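Porin (Acinetobacter baumannii AB307-0294, PDB 5DL7) is an outer-membrane beta-barrel of the OprD family that probably acts as a porin, letting small solutes and perhaps antibiotics enter the cell. Local coordinates at residues Gln239-Asn250 / Asn264-Tyr275. Numbering follows the deposited sequence.
Sequences QLNFLSDVRFFN and NRHISGLFGLNY. With C8E ((hydroxyethyloxy)tri(ethyloxy)octane), chain L.
The carbonyl oxygen of Arg247 is gripped by two donors: Ser268 N reaches Arg247 O at 2.9 Å, and a water between the strands donates to it. That water also lies in the ring plane of His266, 2.8 Å from His266 ND1, and bonds to the hydroxyl of Ser268, which meets the backbone N of Val304 as well. One water thus ties both strands together on the face bearing Arg247, His266 and Ser268. There Arg247, its chain extended, holds Asp245 side-on, NE to OD1 and NH2 to OD2 (2.9 Å), approaching from above the carboxylate plane, while its NH1 bonds to Pro302 O. Further along the same face, Asn241 ND2 donates to Asn274 OD1 at 3.2 Å; the two amides run side by side with planes only 20° apart, and Asn274 ND2 turns to Thr279 OG1.

This long antiparallel hairpin in the porin wall exemplifies the rule that alternate residues of a barrel strand face lumen and lipid. Hydrogen-bonded pairs from Asn241–Asn274 to Phe249–His266 alternate with non-hydrogen-bonded ones such as Phe242–Leu273. The first face carries most of the polar groups, with Leu243, Leu270 and Phe249 among them, and meets the loop of Pro302 to Val304, consistent with the lumen. The other is largely apolar, as expected toward lipid: Val246 CG2 rests 3.6 Å from Phe271 CZ, and Gly269, lacking a side chain, leaves room for the Phe271 ring.

On the face of Val246 and Phe271, at the Asn250 end, Arg265 bends at chi2 and chi3 (67° and 62°), so that its guanidinium points into the curve of a bound detergent molecule; NE donates to C8E O12 and NH1 to both O21 and O15. A second water accepts from Arg265 NH2, which also salt-bridges Asp263, and lies 3.0 Å from Asn250 OD1, while Gln226 OE1 holds Asn250 ND2.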
loop_
_atom_site.group_PDB
_atom_site.type_symbol
_atom_site.label_atom_id
_atom_site.label_comp_id
_atom_site.label_asym_id
_atom_site.label_seq_id
_atom_site.Cartn_x
_atom_site.Cartn_y
_atom_site.Cartn_z
ATOM N N GLN A 239 -15.740 25.997 9.893
ATOM C CA GLN A 239 -16.177 24.670 10.214
ATOM C C GLN A 239 -16.122 23.634 9.050
ATOM O O GLN A 239 -16.224 22.506 9.348
ATOM C CB GLN A 239 -17.630 24.787 10.578
ATOM C CG GLN A 239 -17.827 25.737 11.710
ATOM C CD GLN A 239 -19.241 25.837 12.002
ATOM O OE1 GLN A 239 -20.088 25.914 11.126
ATOM N NE2 GLN A 239 -19.527 25.868 13.240
ATOM N N LEU A 240 -15.928 24.011 7.772
ATOM C CA LEU A 240 -16.009 23.083 6.691
ATOM C C LEU A 240 -14.681 23.064 5.952
ATOM O O LEU A 240 -14.142 24.116 5.661
ATOM C CB LEU A 240 -17.139 23.604 5.803
ATOM C CG LEU A 240 -17.467 22.828 4.550
ATOM C CD1 LEU A 240 -17.964 21.463 5.045
ATOM C CD2 LEU A 240 -18.509 23.492 3.640
ATOM N N ASN A 241 -14.126 21.853 5.744
ATOM C CA ASN A 241 -12.871 21.688 5.048
ATOM C C ASN A 241 -13.144 20.899 3.768
ATOM O O ASN A 241 -14.067 20.010 3.697
ATOM C CB ASN A 241 -11.856 20.942 5.897
ATOM C CG ASN A 241 -11.573 21.622 7.206
ATOM O OD1 ASN A 241 -11.272 22.774 7.171
ATOM N ND2 ASN A 241 -11.983 21.035 8.317
ATOM N N PHE A 242 -12.436 21.277 2.700
ATOM C CA PHE A 242 -12.531 20.605 1.374
ATOM C C PHE A 242 -11.267 19.818 1.158
ATOM O O PHE A 242 -10.171 20.330 1.237
ATOM C CB PHE A 242 -12.652 21.630 0.308
ATOM C CG PHE A 242 -12.407 21.060 -1.087
ATOM C CD1 PHE A 242 -13.220 20.096 -1.577
ATOM C CD2 PHE A 242 -11.358 21.510 -1.847
ATOM C CE1 PHE A 242 -12.974 19.461 -2.851
ATOM C CE2 PHE A 242 -11.117 20.944 -3.122
ATOM C CZ PHE A 242 -11.929 19.901 -3.601
ATOM N N LEU A 243 -11.393 18.508 1.087
ATOM C CA LEU A 243 -10.267 17.600 1.013
ATOM C C LEU A 243 -10.116 17.133 -0.463
ATOM O O LEU A 243 -11.125 16.843 -1.175
ATOM C CB LEU A 243 -10.453 16.396 1.904
ATOM C CG LEU A 243 -10.852 16.500 3.375
ATOM C CD1 LEU A 243 -10.498 15.293 4.176
ATOM C CD2 LEU A 243 -10.394 17.687 4.022
ATOM N N SER A 244 -8.891 16.910 -0.899
ATOM C CA SER A 244 -8.622 16.458 -2.314
ATOM C C SER A 244 -7.402 15.601 -2.323
ATOM O O SER A 244 -6.434 15.790 -1.572
ATOM C CB SER A 244 -8.513 17.699 -3.332
ATOM O OG SER A 244 -7.457 18.483 -2.806
ATOM N N ASP A 245 -7.407 14.613 -3.217
ATOM C CA ASP A 245 -6.229 13.825 -3.503
ATOM C C ASP A 245 -6.375 13.395 -4.937
ATOM O O ASP A 245 -7.322 12.623 -5.241
ATOM C CB ASP A 245 -6.228 12.604 -2.639
ATOM C CG ASP A 245 -4.890 11.719 -2.744
ATOM O OD1 ASP A 245 -4.116 11.830 -3.654
ATOM O OD2 ASP A 245 -4.527 11.176 -1.661
ATOM N N VAL A 246 -5.450 13.829 -5.781
ATOM C CA VAL A 246 -5.548 13.582 -7.210
ATOM C C VAL A 246 -4.230 13.015 -7.668
ATOM O O VAL A 246 -3.168 13.502 -7.292
ATOM C CB VAL A 246 -5.903 14.868 -8.025
ATOM C CG1 VAL A 246 -5.768 14.721 -9.513
ATOM C CG2 VAL A 246 -7.279 15.411 -7.672
ATOM N N ARG A 247 -4.317 11.979 -8.499
ATOM C CA ARG A 247 -3.098 11.229 -8.943
ATOM C C ARG A 247 -3.185 10.937 -10.403
ATOM O O ARG A 247 -4.226 10.418 -10.882
ATOM C CB ARG A 247 -2.942 9.927 -8.157
ATOM C CG ARG A 247 -2.795 10.183 -6.672
ATOM C CD ARG A 247 -2.574 8.856 -5.907
ATOM N NE ARG A 247 -2.850 9.124 -4.444
ATOM C CZ ARG A 247 -2.836 8.269 -3.475
ATOM N NH1 ARG A 247 -2.588 7.028 -3.691
ATOM N NH2 ARG A 247 -3.139 8.667 -2.230
ATOM N N PHE A 248 -2.120 11.276 -11.126
ATOM C CA PHE A 248 -2.030 10.975 -12.544
ATOM C C PHE A 248 -0.763 10.231 -12.849
ATOM O O PHE A 248 0.352 10.611 -12.385
ATOM C CB PHE A 248 -1.906 12.292 -13.297
ATOM C CG PHE A 248 -1.644 12.129 -14.748
ATOM C CD1 PHE A 248 -2.590 11.549 -15.590
ATOM C CD2 PHE A 248 -0.431 12.477 -15.299
ATOM C CE1 PHE A 248 -2.284 11.487 -17.009
ATOM C CE2 PHE A 248 -0.140 12.311 -16.714
ATOM C CZ PHE A 248 -1.071 11.810 -17.496
ATOM N N PHE A 249 -0.915 9.107 -13.575
ATOM C CA PHE A 249 0.218 8.265 -14.051
ATOM C C PHE A 249 0.270 8.224 -15.524
ATOM O O PHE A 249 -0.785 8.104 -16.173
ATOM C CB PHE A 249 0.091 6.814 -13.422
ATOM C CG PHE A 249 0.209 6.731 -11.962
ATOM C CD1 PHE A 249 -0.930 6.872 -11.218
ATOM C CD2 PHE A 249 1.381 6.456 -11.388
ATOM C CE1 PHE A 249 -0.935 6.793 -9.825
ATOM C CE2 PHE A 249 1.427 6.327 -9.966
ATOM C CZ PHE A 249 0.263 6.505 -9.220
ATOM N N ASN A 250 1.476 8.216 -16.013
ATOM C CA ASN A 250 1.784 8.023 -17.454
ATOM C C ASN A 250 2.849 6.968 -17.554
ATOM O O ASN A 250 3.918 7.079 -16.983
ATOM C CB ASN A 250 2.292 9.349 -18.115
ATOM C CG ASN A 250 2.554 9.233 -19.599
ATOM O OD1 ASN A 250 1.586 8.904 -20.301
ATOM N ND2 ASN A 250 3.772 9.417 -20.055
ATOM N N ASN A 264 -0.416 3.453 -20.937
ATOM C CA ASN A 264 -1.454 3.762 -19.983
ATOM C C ASN A 264 -1.312 5.209 -19.467
ATOM O O ASN A 264 -0.226 5.638 -19.156
ATOM C CB ASN A 264 -1.354 2.792 -18.790
ATOM C CG ASN A 264 -2.449 3.058 -17.808
ATOM O OD1 ASN A 264 -2.256 3.729 -16.769
ATOM N ND2 ASN A 264 -3.635 2.447 -18.063
ATOM N N ARG A 265 -2.440 5.833 -19.381
ATOM C CA ARG A 265 -2.597 7.019 -18.488
ATOM C C ARG A 265 -3.634 6.680 -17.521
ATOM O O ARG A 265 -4.659 6.078 -17.862
ATOM C CB ARG A 265 -3.060 8.297 -19.251
ATOM C CG ARG A 265 -1.969 8.987 -20.024
ATOM C CD ARG A 265 -1.407 8.254 -21.199
ATOM N NE ARG A 265 -2.410 8.031 -22.182
ATOM C CZ ARG A 265 -2.367 7.157 -23.188
ATOM N NH1 ARG A 265 -3.415 6.997 -24.020
ATOM N NH2 ARG A 265 -1.334 6.344 -23.224
ATOM N N HIS A 266 -3.447 7.054 -16.257
ATOM C CA HIS A 266 -4.430 6.745 -15.243
ATOM C C HIS A 266 -4.692 7.997 -14.365
ATOM O O HIS A 266 -3.695 8.580 -13.883
ATOM C CB HIS A 266 -3.946 5.565 -14.364
ATOM C CG HIS A 266 -5.074 5.006 -13.553
ATOM N ND1 HIS A 266 -5.483 5.582 -12.390
ATOM C CD2 HIS A 266 -5.940 3.962 -13.803
ATOM C CE1 HIS A 266 -6.583 4.950 -11.994
ATOM N NE2 HIS A 266 -6.877 3.986 -12.845
ATOM N N ILE A 267 -5.959 8.367 -14.251
ATOM C CA ILE A 267 -6.274 9.563 -13.411
ATOM C C ILE A 267 -7.133 9.041 -12.343
ATOM O O ILE A 267 -8.027 8.218 -12.562
ATOM C CB ILE A 267 -6.924 10.640 -14.339
ATOM C CG1 ILE A 267 -7.221 11.848 -13.528
ATOM C CG2 ILE A 267 -8.232 10.103 -14.794
ATOM C CD1 ILE A 267 -5.947 12.518 -13.047
ATOM N N SER A 268 -6.931 9.527 -11.110
ATOM C CA SER A 268 -7.803 9.209 -9.981
ATOM C C SER A 268 -7.919 10.392 -9.056
ATOM O O SER A 268 -6.970 11.189 -8.929
ATOM C CB SER A 268 -7.351 7.958 -9.290
ATOM O OG SER A 268 -6.039 7.962 -8.752
ATOM N N GLY A 269 -9.098 10.525 -8.467
ATOM C CA GLY A 269 -9.290 11.678 -7.520
ATOM C C GLY A 269 -10.311 11.257 -6.482
ATOM O O GLY A 269 -11.299 10.545 -6.753
ATOM N N LEU A 270 -10.101 11.711 -5.298
ATOM C CA LEU A 270 -11.049 11.611 -4.198
ATOM C C LEU A 270 -11.253 13.011 -3.637
ATOM O O LEU A 270 -10.233 13.703 -3.279
ATOM C CB LEU A 270 -10.533 10.692 -3.100
ATOM C CG LEU A 270 -11.541 10.391 -1.956
ATOM C CD1 LEU A 270 -12.685 9.465 -2.352
ATOM C CD2 LEU A 270 -10.720 9.721 -0.829
ATOM N N PHE A 271 -12.487 13.438 -3.557
ATOM C CA PHE A 271 -12.834 14.787 -3.123
ATOM C C PHE A 271 -13.831 14.714 -1.992
ATOM O O PHE A 271 -14.856 14.028 -2.095
ATOM C CB PHE A 271 -13.411 15.588 -4.249
ATOM C CG PHE A 271 -12.548 15.599 -5.473
ATOM C CD1 PHE A 271 -11.490 16.468 -5.554
ATOM C CD2 PHE A 271 -12.735 14.667 -6.471
ATOM C CE1 PHE A 271 -10.656 16.471 -6.672
ATOM C CE2 PHE A 271 -11.878 14.670 -7.620
ATOM C CZ PHE A 271 -10.873 15.606 -7.709
ATOM N N GLY A 272 -13.590 15.396 -0.875
ATOM C CA GLY A 272 -14.395 15.268 0.284
ATOM C C GLY A 272 -14.739 16.572 0.979
ATOM O O GLY A 272 -14.078 17.590 0.772
ATOM N N LEU A 273 -15.890 16.579 1.644
ATOM C CA LEU A 273 -16.236 17.642 2.591
ATOM C C LEU A 273 -16.174 17.053 3.987
ATOM O O LEU A 273 -16.916 16.072 4.294
ATOM C CB LEU A 273 -17.645 18.119 2.257
ATOM C CG LEU A 273 -17.696 18.859 0.859
ATOM C CD1 LEU A 273 -19.090 19.385 0.580
ATOM C CD2 LEU A 273 -16.866 20.157 1.022
ATOM N N ASN A 274 -15.502 17.764 4.903
ATOM C CA ASN A 274 -15.353 17.499 6.330
ATOM C C ASN A 274 -16.013 18.527 7.153
ATOM O O ASN A 274 -15.720 19.725 6.993
ATOM C CB ASN A 274 -13.874 17.367 6.623
ATOM C CG ASN A 274 -13.584 17.187 8.099
ATOM O OD1 ASN A 274 -13.402 18.175 8.787
ATOM N ND2 ASN A 274 -13.647 15.977 8.646
ATOM N N TYR A 275 -16.936 18.118 8.047
ATOM C CA TYR A 275 -17.785 19.011 8.832
ATOM C C TYR A 275 -18.057 18.268 10.162
ATOM O O TYR A 275 -18.594 17.156 10.169
ATOM C CB TYR A 275 -19.130 19.299 8.116
ATOM C CG TYR A 275 -20.003 20.175 8.852
ATOM C CD1 TYR A 275 -19.731 21.567 8.936
ATOM C CD2 TYR A 275 -21.056 19.666 9.530
ATOM C CE1 TYR A 275 -20.594 22.399 9.651
ATOM C CE2 TYR A 275 -21.886 20.473 10.232
ATOM C CZ TYR A 275 -21.616 21.833 10.298
ATOM O OH TYR A 275 -22.458 22.518 11.044
HETATM C C11 C8E L . -3.809 11.155 -23.658
HETATM O O12 C8E L . -4.319 10.115 -22.698
HETATM C C13 C8E L . -5.687 10.294 -22.426
HETATM C C14 C8E L . -6.469 9.882 -23.675
HETATM O O15 C8E L . -6.006 8.603 -24.271
HETATM C C16 C8E L . -7.028 8.209 -25.165
HETATM C C17 C8E L . -6.679 6.836 -25.675
HETATM O O18 C8E L . -5.470 6.974 -26.427
HETATM C C19 C8E L . -5.104 5.705 -27.026
HETATM C C20 C8E L . -3.648 5.693 -27.413
HETATM O O21 C8E L . -2.726 5.426 -26.296
HETATM O O HOH W 1 -4.313 7.503 -10.750
HETATM O O HOH W 2 1.410 6.414 -21.925
#